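Long-range contacts in beta-N-acetylhexosaminidase (PDB 5BZA), which probably hydrolyses terminal non-reducing N-acetyl-D-hexosamine residues from N-acetyl-beta-D-hexosaminides, as a family 3 glycoside hydrolase: residues Arg57-Ser62 against Gly107-Phe112; Ala332-Arg337 against Ile446-Lys451. All blocks are in the same frame, centred on the assembly; numbering follows the deposited sequence.

Contact 1. Residues Arg57-Ser62 against Gly107-Phe112; sequences RFIVSS and GFNMVF
A side-chain amide does the work of a backbone peptide here: N109 grips the backbone of F58 and V60 with both ends of its carboxamide. OD1 accepts a hydrogen bond from V60 N at 2.8 Å, with the donor standing 32° out of the carbonyl plane, while ND2 gives a longer, fairly straight bond to F58 O at 3.3 Å. Chi1 of 45° sets CG of N109 between its own backbone N and carbonyl carbon, which brings the amide to the neighbouring segment 57-62. An alanine here would remove both amide bonds and would probably loosen the start of this strand pairing, with V60 N and F58 O losing these partners. The backbone then takes over, as V60 O accepts from two donors, N109 N and M110 N, the first in its carbonyl plane and the second above it. At the other end F112 N meets S62 O at 3.0 Å, nearly along the C=O axis. OG of S61, anti to its backbone N, lies 3.2 Å above the F112 ring plane, offset toward the rim, and its CB makes a CH-pi contact over the same face. V60 CG1 reaches F108 CD1 at 3.6 Å, the two side chains crossing at about a right angle. A water joins S62 OG to M110 O, donating to the latter. G107, at positive phi, is the C-prime residue of the Schellman motif ending helix 89-106, and the chain enters strand 110-111 three residues later, completing the parallel beta-alpha-beta connection of a TIM barrel, the fold of the family 3 N-terminal domain.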
ATOM      1  N   ARG B  57      20.659   9.565 -11.463  1.00 19.61           N
ATOM      2  CA  ARG B  57      19.817  10.262 -10.490  1.00 23.54           C
ATOM      3  C   ARG B  57      18.573  10.795 -11.173  1.00 17.82           C
ATOM      4  O   ARG B  57      18.673  11.398 -12.244  1.00 15.16           O
ATOM      5  CB  ARG B  57      20.576  11.428  -9.837  1.00 28.85           C
ATOM      6  CG  ARG B  57      21.801  11.046  -8.999  1.00 33.07           C
ATOM      7  CD  ARG B  57      22.528  12.311  -8.513  1.00 40.91           C
ATOM      8  NE  ARG B  57      22.757  13.269  -9.603  1.00 43.65           N
ATOM      9  CZ  ARG B  57      22.919  14.584  -9.441  1.00 51.35           C
ATOM     10  NH1 ARG B  57      22.865  15.121  -8.223  1.00 48.51           N
ATOM     11  NH2 ARG B  57      23.128  15.372 -10.496  1.00 51.25           N
ATOM     12  N   PHE B  58      17.403  10.536 -10.582  1.00 11.12           N
ATOM     13  CA  PHE B  58      16.158  11.038 -11.115  1.00  8.66           C
ATOM     14  C   PHE B  58      15.364  11.632  -9.966  1.00 10.60           C
ATOM     15  O   PHE B  58      15.433  11.125  -8.854  1.00 10.17           O
ATOM     16  CB  PHE B  58      15.314   9.947 -11.764  1.00  7.85           C
ATOM     17  CG  PHE B  58      15.993   9.200 -12.858  1.00 10.60           C
ATOM     18  CD1 PHE B  58      16.728   8.026 -12.572  1.00 12.85           C
ATOM     19  CD2 PHE B  58      15.856   9.619 -14.186  1.00  8.18           C
ATOM     20  CE1 PHE B  58      17.322   7.296 -13.593  1.00 11.76           C
ATOM     21  CE2 PHE B  58      16.444   8.908 -15.210  1.00 10.41           C
ATOM     22  CZ  PHE B  58      17.188   7.728 -14.924  1.00 12.93           C
ATOM     23  N   ILE B  59      14.592  12.681 -10.251  1.00  8.98           N
ATOM     24  CA  ILE B  59      13.497  13.100  -9.400  1.00  9.49           C
ATOM     25  C   ILE B  59      12.301  12.232  -9.787  1.00 10.42           C
ATOM     26  O   ILE B  59      11.901  12.229 -10.965  1.00  8.82           O
ATOM     27  CB  ILE B  59      13.150  14.612  -9.593  1.00 10.10           C
ATOM     28  CG1 ILE B  59      14.411  15.454  -9.402  1.00 12.34           C
ATOM     29  CG2 ILE B  59      12.042  15.035  -8.614  1.00  6.86           C
ATOM     30  CD1 ILE B  59      14.263  16.876  -9.833  1.00 10.38           C
ATOM     31  N   VAL B  60      11.744  11.502  -8.812  1.00 10.73           N
ATOM     32  CA  VAL B  60      10.673  10.539  -9.061  1.00 10.24           C
ATOM     33  C   VAL B  60       9.428  10.973  -8.313  1.00 10.35           C
ATOM     34  O   VAL B  60       9.465  11.121  -7.077  1.00 11.40           O
ATOM     35  CB  VAL B  60      11.039   9.066  -8.603  1.00 10.33           C
ATOM     36  CG1 VAL B  60       9.870   8.084  -8.877  1.00  7.35           C
ATOM     37  CG2 VAL B  60      12.320   8.588  -9.276  1.00 10.15           C
ATOM     38  N   SER B  61       8.324  11.163  -9.042  1.00  7.31           N
ATOM     39  CA  SER B  61       7.178  11.808  -8.457  1.00  7.59           C
ATOM     40  C   SER B  61       5.879  11.059  -8.784  1.00  8.72           C
ATOM     41  O   SER B  61       5.817  10.250  -9.727  1.00  8.65           O
ATOM     42  CB  SER B  61       7.102  13.271  -8.976  1.00  7.67           C
ATOM     43  OG  SER B  61       6.229  14.024  -8.165  1.00  6.22           O
ATOM     44  N   SER B  62       4.829  11.369  -8.030  1.00  9.10           N
ATOM     45  CA  SER B  62       3.482  10.895  -8.323  1.00  9.92           C
ATOM     46  C   SER B  62       2.478  12.027  -8.126  1.00 11.92           C
ATOM     47  O   SER B  62       2.812  13.065  -7.510  1.00 10.09           O
ATOM     48  CB  SER B  62       3.103   9.738  -7.408  1.00  8.08           C
ATOM     49  OG  SER B  62       2.798  10.271  -6.122  1.00  7.35           O
ATOM     50  N   GLY B 107      10.619   4.496  -3.059  1.00 12.45           N
ATOM     51  CA  GLY B 107      11.566   5.038  -4.009  1.00 10.98           C
ATOM     52  C   GLY B 107      11.143   6.395  -4.598  1.00 11.06           C
ATOM     53  O   GLY B 107      11.889   6.952  -5.393  1.00 11.50           O
ATOM     54  N   PHE B 108       9.975   6.933  -4.243  1.00 10.09           N
ATOM     55  CA  PHE B 108       9.620   8.295  -4.712  1.00  8.77           C
ATOM     56  C   PHE B 108      10.477   9.347  -3.955  1.00 13.05           C
ATOM     57  O   PHE B 108      11.000   9.053  -2.888  1.00 10.64           O
ATOM     58  CB  PHE B 108       8.114   8.553  -4.530  1.00  7.24           C
ATOM     59  CG  PHE B 108       7.245   7.751  -5.471  1.00  9.16           C
ATOM     60  CD1 PHE B 108       6.925   8.237  -6.746  1.00  9.76           C
ATOM     61  CD2 PHE B 108       6.809   6.457  -5.105  1.00 10.34           C
ATOM     62  CE1 PHE B 108       6.124   7.481  -7.628  1.00  9.55           C
ATOM     63  CE2 PHE B 108       6.027   5.676  -5.971  1.00  8.54           C
ATOM     64  CZ  PHE B 108       5.684   6.186  -7.238  1.00  8.33           C
ATOM     65  N   ASN B 109      10.749  10.514  -4.536  1.00 11.96           N
ATOM     66  CA  ASN B 109      11.358  11.574  -3.722  1.00 11.59           C
ATOM     67  C   ASN B 109      10.691  12.950  -3.894  1.00 11.23           C
ATOM     68  O   ASN B 109      11.073  13.929  -3.236  1.00  8.33           O
ATOM     69  CB  ASN B 109      12.863  11.678  -4.010  1.00 14.50           C
ATOM     70  CG  ASN B 109      13.178  11.633  -5.479  1.00 16.32           C
ATOM     71  OD1 ASN B 109      12.562  12.349  -6.273  1.00 13.06           O
ATOM     72  ND2 ASN B 109      14.155  10.790  -5.866  1.00 18.24           N
ATOM     73  N   MET B 110       9.613  12.993  -4.677  1.00 12.84           N
ATOM     74  CA  MET B 110       8.830  14.215  -4.836  1.00  8.94           C
ATOM     75  C   MET B 110       7.381  13.783  -4.896  1.00 10.32           C
ATOM     76  O   MET B 110       7.089  12.655  -5.258  1.00  6.23           O
ATOM     77  CB  MET B 110       9.227  14.990  -6.102  1.00  6.88           C
ATOM     78  CG  MET B 110       8.441  16.311  -6.309  1.00 10.72           C
ATOM     79  SD  MET B 110       9.080  17.331  -7.671  1.00  8.17           S
ATOM     80  CE  MET B 110      10.545  18.023  -6.892  1.00  5.96           C
ATOM     81  N   VAL B 111       6.483  14.664  -4.493  1.00  9.48           N
ATOM     82  CA  VAL B 111       5.083  14.476  -4.731  1.00  7.14           C
ATOM     83  C   VAL B 111       4.521  15.790  -5.337  1.00  9.63           C
ATOM     84  O   VAL B 111       4.853  16.901  -4.919  1.00  7.57           O
ATOM     85  CB  VAL B 111       4.349  14.089  -3.437  1.00  6.87           C
ATOM     86  CG1 VAL B 111       4.392  15.263  -2.415  1.00  9.04           C
ATOM     87  CG2 VAL B 111       2.925  13.612  -3.738  1.00  7.45           C
ATOM     88  N   PHE B 112       3.649  15.639  -6.327  1.00 10.09           N
ATOM     89  CA  PHE B 112       2.999  16.786  -6.940  1.00  9.63           C
ATOM     90  C   PHE B 112       1.792  17.115  -6.059  1.00  9.56           C
ATOM     91  O   PHE B 112       0.638  16.926  -6.468  1.00  7.67           O
ATOM     92  CB  PHE B 112       2.614  16.487  -8.392  1.00  7.17           C
ATOM     93  CG  PHE B 112       3.797  16.389  -9.325  1.00  7.14           C
ATOM     94  CD1 PHE B 112       5.007  16.934  -8.986  1.00  7.31           C
ATOM     95  CD2 PHE B 112       3.675  15.781 -10.569  1.00  9.06           C
ATOM     96  CE1 PHE B 112       6.104  16.884  -9.862  1.00  6.74           C
ATOM     97  CE2 PHE B 112       4.772  15.719 -11.456  1.00  8.26           C
ATOM     98  CZ  PHE B 112       5.996  16.271 -11.085  1.00  7.81           C
TER
HETATM   99  O   HOH W   1       5.059  10.684  -4.762  1.00 12.84           O

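Contact 2. Residues Ala332-Arg337 against Ile446-Lys451. With CD (cadmium ion), chain M.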
ATOM      1  N   ALA B 332      16.342 -15.118  -8.929  1.00 17.80           N
ATOM      2  CA  ALA B 332      15.888 -16.431  -8.507  1.00 14.61           C
ATOM      3  C   ALA B 332      15.395 -17.283  -9.669  1.00 19.58           C
ATOM      4  O   ALA B 332      14.831 -18.379  -9.470  1.00 20.09           O
ATOM      5  CB  ALA B 332      14.800 -16.299  -7.475  1.00 11.92           C
ATOM      6  N   ILE B 333      15.656 -16.841 -10.891  1.00 18.63           N
ATOM      7  CA  ILE B 333      15.142 -17.599 -12.014  1.00 20.39           C
ATOM      8  C   ILE B 333      16.211 -18.513 -12.596  1.00 24.46           C
ATOM      9  O   ILE B 333      17.362 -18.129 -12.774  1.00 24.95           O
ATOM     10  CB  ILE B 333      14.552 -16.640 -13.087  1.00 27.67           C
ATOM     11  CG1 ILE B 333      13.081 -16.443 -12.742  1.00 21.53           C
ATOM     12  CG2 ILE B 333      14.713 -17.193 -14.506  1.00 21.51           C
ATOM     13  CD1 ILE B 333      12.578 -15.272 -13.212  1.00 14.29           C
ATOM     14  N   GLU B 334      15.821 -19.758 -12.825  1.00 21.96           N
ATOM     15  CA  GLU B 334      16.714 -20.733 -13.428  1.00 24.61           C
ATOM     16  C   GLU B 334      16.072 -21.267 -14.695  1.00 22.20           C
ATOM     17  O   GLU B 334      14.837 -21.422 -14.758  1.00 17.16           O
ATOM     18  CB  GLU B 334      17.011 -21.874 -12.457  1.00 21.00           C
ATOM     19  CG  GLU B 334      17.343 -21.431 -11.051  1.00 25.65           C
ATOM     20  CD  GLU B 334      17.780 -22.613 -10.179  1.00 32.13           C
ATOM     21  OE1 GLU B 334      17.962 -23.726 -10.745  1.00 30.14           O
ATOM     22  OE2 GLU B 334      17.926 -22.437  -8.939  1.00 31.58           O
ATOM     23  N   CYS B 335      16.882 -21.442 -15.732  1.00 20.35           N
ATOM     24  CA  CYS B 335      16.374 -22.019 -16.972  1.00 21.97           C
ATOM     25  C   CYS B 335      17.387 -22.943 -17.626  1.00 26.50           C
ATOM     26  O   CYS B 335      18.582 -22.631 -17.651  1.00 25.83           O
ATOM     27  CB  CYS B 335      15.974 -20.936 -17.958  1.00 23.47           C
ATOM     28  SG  CYS B 335      17.341 -19.909 -18.400  1.00 37.84           S
ATOM     29  N   THR B 336      16.887 -24.048 -18.187  1.00 21.33           N
ATOM     30  CA  THR B 336      17.629 -24.846 -19.178  1.00 28.40           C
ATOM     31  C   THR B 336      17.798 -24.036 -20.483  1.00 30.13           C
ATOM     32  O   THR B 336      17.085 -23.032 -20.709  1.00 30.98           O
ATOM     33  CB  THR B 336      16.889 -26.174 -19.497  1.00 29.85           C
ATOM     34  OG1 THR B 336      15.591 -25.883 -20.051  1.00 24.24           O
ATOM     35  CG2 THR B 336      16.703 -27.003 -18.238  1.00 29.69           C
ATOM     36  N   ARG B 337      18.719 -24.455 -21.354  1.00 31.21           N
ATOM     37  CA  ARG B 337      18.919 -23.719 -22.612  1.00 33.39           C
ATOM     38  C   ARG B 337      17.722 -23.840 -23.593  1.00 35.42           C
ATOM     39  O   ARG B 337      17.196 -24.938 -23.845  1.00 31.58           O
ATOM     40  CB  ARG B 337      20.220 -24.151 -23.298  1.00 36.79           C
ATOM     41  CG  ARG B 337      20.384 -23.486 -24.643  1.00 44.39           C
ATOM     42  CD  ARG B 337      20.577 -21.980 -24.360  1.00 56.07           C
ATOM     43  NE  ARG B 337      21.240 -21.191 -25.401  1.00 64.30           N
ATOM     44  CZ  ARG B 337      21.710 -19.961 -25.196  1.00 61.74           C
ATOM     45  NH1 ARG B 337      21.603 -19.409 -23.990  1.00 60.44           N
ATOM     46  NH2 ARG B 337      22.298 -19.287 -26.179  1.00 63.23           N
ATOM     47  N   ILE B 446      12.597 -22.451 -13.866  1.00 17.10           N
ATOM     48  CA  ILE B 446      12.164 -22.437 -12.456  1.00 19.81           C
ATOM     49  C   ILE B 446      12.134 -21.000 -11.909  1.00 17.69           C
ATOM     50  O   ILE B 446      13.129 -20.277 -12.033  1.00 18.79           O
ATOM     51  CB  ILE B 446      13.078 -23.302 -11.532  1.00 21.99           C
ATOM     52  CG1 ILE B 446      13.331 -24.700 -12.129  1.00 19.74           C
ATOM     53  CG2 ILE B 446      12.449 -23.417 -10.142  1.00 18.24           C
ATOM     54  CD1 ILE B 446      14.364 -25.494 -11.357  1.00 23.06           C
ATOM     55  N   THR B 447      11.007 -20.592 -11.315  1.00 14.36           N
ATOM     56  CA  THR B 447      10.845 -19.198 -10.877  1.00 15.29           C
ATOM     57  C   THR B 447      11.002 -18.988  -9.382  1.00 16.85           C
ATOM     58  O   THR B 447      11.337 -17.895  -8.950  1.00 19.90           O
ATOM     59  CB  THR B 447       9.479 -18.613 -11.289  1.00 17.03           C
ATOM     60  OG1 THR B 447       8.407 -19.366 -10.688  1.00 15.53           O
ATOM     61  CG2 THR B 447       9.353 -18.591 -12.787  1.00 12.95           C
ATOM     62  N   HIS B 448      10.706 -20.038  -8.617  1.00 17.90           N
ATOM     63  CA  HIS B 448      10.667 -20.042  -7.156  1.00 16.04           C
ATOM     64  C   HIS B 448       9.538 -19.186  -6.581  1.00 19.74           C
ATOM     65  O   HIS B 448       9.505 -18.933  -5.370  1.00 15.61           O
ATOM     66  CB  HIS B 448      12.007 -19.606  -6.551  1.00 16.66           C
ATOM     67  CG  HIS B 448      13.156 -20.487  -6.934  1.00 18.55           C
ATOM     68  ND1 HIS B 448      14.073 -20.139  -7.901  1.00 19.48           N
ATOM     69  CD2 HIS B 448      13.505 -21.730  -6.511  1.00 18.94           C
ATOM     70  CE1 HIS B 448      14.966 -21.109  -8.031  1.00 18.37           C
ATOM     71  NE2 HIS B 448      14.632 -22.086  -7.213  1.00 18.75           N
ATOM     72  N   SER B 449       8.577 -18.817  -7.435  1.00 17.38           N
ATOM     73  CA  SER B 449       7.478 -17.965  -7.005  1.00 17.73           C
ATOM     74  C   SER B 449       6.316 -17.920  -8.010  1.00 18.81           C
ATOM     75  O   SER B 449       6.522 -17.997  -9.211  1.00 15.58           O
ATOM     76  CB  SER B 449       7.982 -16.532  -6.767  1.00 17.20           C
ATOM     77  OG  SER B 449       6.900 -15.721  -6.358  1.00 15.65           O
ATOM     78  N   THR B 450       5.099 -17.776  -7.501  1.00 14.44           N
ATOM     79  CA  THR B 450       3.944 -17.595  -8.358  1.00 16.35           C
ATOM     80  C   THR B 450       3.720 -16.097  -8.695  1.00 19.24           C
ATOM     81  O   THR B 450       2.787 -15.755  -9.411  1.00 19.75           O
ATOM     82  CB  THR B 450       2.691 -18.175  -7.692  1.00 19.68           C
ATOM     83  OG1 THR B 450       2.546 -17.586  -6.390  1.00 18.08           O
ATOM     84  CG2 THR B 450       2.812 -19.720  -7.529  1.00 19.02           C
ATOM     85  N   LYS B 451       4.546 -15.208  -8.152  1.00 19.52           N
ATOM     86  CA  LYS B 451       4.299 -13.766  -8.296  1.00 18.16           C
ATOM     87  C   LYS B 451       4.466 -13.211  -9.704  1.00 15.42           C
ATOM     88  O   LYS B 451       5.382 -13.616 -10.456  1.00 11.98           O
ATOM     89  CB  LYS B 451       5.208 -12.940  -7.381  1.00 14.37           C
ATOM     90  CG  LYS B 451       4.944 -13.111  -5.944  1.00 17.21           C
ATOM     91  CD  LYS B 451       3.468 -13.060  -5.632  1.00 18.47           C
ATOM     92  CE  LYS B 451       3.306 -13.034  -4.155  1.00 13.37           C
ATOM     93  NZ  LYS B 451       1.928 -13.297  -3.691  1.00 19.13           N
TER
HETATM   94 CD    CD M 501      16.071 -24.360  -6.835  1.00 74.32          CD
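The cadmium ion is held by NE2 of H448 at 2.7 Å, a long coordination distance, and it lies in the plane of the imidazole. On the other ring nitrogen, ND1 donates to A332 O over a very short 2.5 Å; the acceptor sits within 1° of the ring plane, so metal and carbonyl together fix the rotation of the ring. E334 comes to the ring edge, its OE2 3.4 Å from H448 CE1 and also 3.4 Å from the ion, too long for coordination in this model, with the carboxylate turned 57° against the imidazole. Behind these groups stands the backbone. E334 and I446 form an antiparallel hydrogen-bonded pair, with E334 N to I446 O at 2.9 Å and I446 N to E334 O at 2.6 Å, and their side chains run side by side. I446 CG2 lies over one face of the H448 ring, toward its rim. Further out, the disulfide of C335 with C466 ties down the edge strand, while K86 of the second subunit packs on E334 and H448. E334 and H448 belong to a zinc site seen in this protein. With ND1 donating to a carbonyl, NE2 is probably unprotonated and so able to bind the metal, and the nearby carboxylate would probably favour a cation there.

From the N terminus, the chain first builds the parallel barrel sheet, where contact 1 joins strand 59-62 to the neighbouring strand 110-111 and closes a loop of 44 residues that includes helix 89-106. The chain completes the barrel domain and passes through helix 323-331 before contact 2 opens. Contact 2 closes a longer loop, of 108 residues, by bringing the edge strand 334-335 against the end of strand 443-446 in the mixed sheet of the C-terminal domain. The loops neither nest nor cross but follow in series. Their centres lie 32 Å apart and their nearest atoms about 19 Å, so each ties together its own sheet without touching the other.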